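PDB 5OPZ: ChiX from Serratia marcescens, which is a zinc-dependent L-Ala D-Glu endopeptidase that cleaves the peptides of peptidoglycan and is required for chitinase secretion. Local coordinates for residues R38-P43 against A99-R104. Residues are numbered along the deposited sequence; the frame is centred on the assembly and turned at random.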
loop_
_atom_site.group_PDB
_atom_site.type_symbol
_atom_site.label_atom_id
_atom_site.label_comp_id
_atom_site.label_asym_id
_atom_site.label_seq_id
_atom_site.Cartn_x
_atom_site.Cartn_y
_atom_site.Cartn_z
ATOM N N ARG A 38 7.790 1.589 10.260
ATOM C CA ARG A 38 8.376 2.093 11.488
ATOM C C ARG A 38 7.598 3.191 12.133
ATOM O O ARG A 38 7.653 3.360 13.348
ATOM C CB ARG A 38 9.769 2.632 11.219
ATOM C CG ARG A 38 10.744 1.703 10.543
ATOM C CD ARG A 38 10.767 0.319 11.101
ATOM N NE ARG A 38 10.912 0.301 12.548
ATOM C CZ ARG A 38 10.928 -0.813 13.269
ATOM N NH1 ARG A 38 10.843 -2.000 12.698
ATOM N NH2 ARG A 38 11.022 -0.731 14.596
ATOM N N TYR A 39 6.917 3.991 11.331
ATOM C CA TYR A 39 6.262 5.213 11.782
ATOM C C TYR A 39 4.801 5.088 12.127
ATOM O O TYR A 39 4.300 5.843 12.929
ATOM C CB TYR A 39 6.370 6.318 10.738
ATOM C CG TYR A 39 7.821 6.752 10.396
ATOM C CD1 TYR A 39 8.891 6.612 11.306
ATOM C CD2 TYR A 39 8.104 7.274 9.156
ATOM C CE1 TYR A 39 10.172 7.012 10.982
ATOM C CE2 TYR A 39 9.357 7.660 8.824
ATOM C CZ TYR A 39 10.382 7.511 9.730
ATOM O OH TYR A 39 11.601 7.918 9.382
ATOM N N SER A 40 4.102 4.180 11.463
ATOM C CA SER A 40 2.657 4.054 11.638
ATOM C C SER A 40 2.247 3.636 13.044
ATOM O O SER A 40 2.808 2.696 13.582
ATOM C CB SER A 40 2.118 3.020 10.671
ATOM O OG SER A 40 0.707 2.983 10.733
ATOM N N LEU A 41 1.264 4.328 13.619
ATOM C CA LEU A 41 0.656 3.875 14.878
ATOM C C LEU A 41 -0.176 2.602 14.697
ATOM O O LEU A 41 -0.463 1.916 15.639
ATOM C CB LEU A 41 -0.183 5.015 15.521
ATOM C CG LEU A 41 0.541 6.096 16.329
ATOM C CD1 LEU A 41 1.051 5.485 17.631
ATOM C CD2 LEU A 41 1.662 6.796 15.589
ATOM N N VAL A 42 -0.635 2.382 13.492
ATOM C CA VAL A 42 -1.502 1.280 13.128
ATOM C C VAL A 42 -0.656 0.237 12.426
ATOM O O VAL A 42 -0.115 0.509 11.352
ATOM C CB VAL A 42 -2.597 1.795 12.162
ATOM C CG1 VAL A 42 -3.462 0.649 11.694
ATOM C CG2 VAL A 42 -3.400 2.859 12.872
ATOM N N PRO A 43 -0.583 -0.971 12.964
ATOM C CA PRO A 43 0.089 -2.037 12.219
ATOM C C PRO A 43 -0.605 -2.305 10.894
ATOM O O PRO A 43 -1.825 -2.158 10.787
ATOM C CB PRO A 43 -0.047 -3.253 13.135
ATOM C CG PRO A 43 -0.371 -2.710 14.479
ATOM C CD PRO A 43 -1.233 -1.511 14.166
ATOM N N ALA A 99 -1.642 6.343 6.114
ATOM C CA ALA A 99 -1.220 7.316 5.125
ATOM C C ALA A 99 -0.387 8.434 5.743
ATOM O O ALA A 99 0.454 8.972 5.044
ATOM C CB ALA A 99 -2.411 7.874 4.378
ATOM N N VAL A 100 -0.605 8.803 7.009
ATOM C CA VAL A 100 0.292 9.786 7.675
ATOM C C VAL A 100 1.730 9.249 7.643
ATOM O O VAL A 100 2.686 9.993 7.357
ATOM C CB VAL A 100 -0.133 10.058 9.123
ATOM C CG1 VAL A 100 0.901 10.795 9.940
ATOM C CG2 VAL A 100 -1.428 10.827 9.094
ATOM N N ALA A 101 1.881 7.981 8.024
ATOM C CA ALA A 101 3.170 7.342 8.060
ATOM C C ALA A 101 3.802 7.256 6.660
ATOM O O ALA A 101 5.000 7.496 6.517
ATOM C CB ALA A 101 3.050 5.982 8.666
ATOM N N VAL A 102 3.014 6.861 5.657
ATOM C CA VAL A 102 3.496 6.801 4.310
ATOM C C VAL A 102 3.925 8.161 3.817
ATOM O O VAL A 102 4.988 8.264 3.178
ATOM C CB VAL A 102 2.492 6.137 3.351
ATOM C CG1 VAL A 102 2.994 6.226 1.908
ATOM C CG2 VAL A 102 2.254 4.708 3.747
ATOM N N ARG A 103 3.135 9.184 4.090
ATOM C CA ARG A 103 3.475 10.547 3.653
ATOM C C ARG A 103 4.746 11.051 4.295
ATOM O O ARG A 103 5.564 11.692 3.635
ATOM C CB ARG A 103 2.315 11.489 4.035
ATOM C CG ARG A 103 2.190 12.862 3.446
ATOM C CD ARG A 103 0.825 13.546 3.723
ATOM N NE ARG A 103 -0.361 12.823 3.279
ATOM C CZ ARG A 103 -1.332 12.291 4.050
ATOM N NH1 ARG A 103 -1.344 12.343 5.391
ATOM N NH2 ARG A 103 -2.353 11.699 3.438
ATOM N N ARG A 104 4.978 10.710 5.546
ATOM C CA ARG A 104 6.217 11.124 6.221
ATOM C C ARG A 104 7.391 10.369 5.603
ATOM O O ARG A 104 8.413 10.978 5.244
ATOM C CB ARG A 104 6.151 10.831 7.707
ATOM C CG ARG A 104 7.453 11.049 8.447
ATOM C CD ARG A 104 7.373 10.651 9.902
ATOM N NE ARG A 104 8.710 10.594 10.455
ATOM C CZ ARG A 104 9.004 10.192 11.686
ATOM N NH1 ARG A 104 8.047 9.820 12.521
ATOM N NH2 ARG A 104 10.260 10.174 12.084
#
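R104 lays its guanidinium flat over one face of the Y39 ring, the two planes 6° apart. CZ of R104 sits 3.5 Å from the Y39 ring centroid, 11° off the ring normal, a cation-pi stack. NH2 of R104 is 3.3 Å from CE1 of Y39, NH1 of R104 lies over CD1, and NE of R104 over CE2. R104 reaches this position fully stretched: CG is anti to the backbone N (chi1 172°) and the chain runs extended to NE, passing CD of R104 over the same face in a CH-pi contact, 3.9 Å from the Y39 centroid. Beside the stack, CB of A101 packs against CB of Y39 (3.9 Å) and CB of S40 (3.7 Å), and its carbonyl O lies at the ring edge, near the ring plane. The short side chains of S40 and A101 let the backbones approach, their CA atoms 4.9 Å apart. Where the chain leaves the helix, S40 OG donates to O of V42 (2.7 Å), bracing the turn toward strand 44-48. E108, one turn beyond R104, accepts a hydrogen bond from Y39 OH and forms a salt bridge with R104 NE, tying both stacked groups to one carboxylate, which probably limits their sliding and partly offsets the arginine charge.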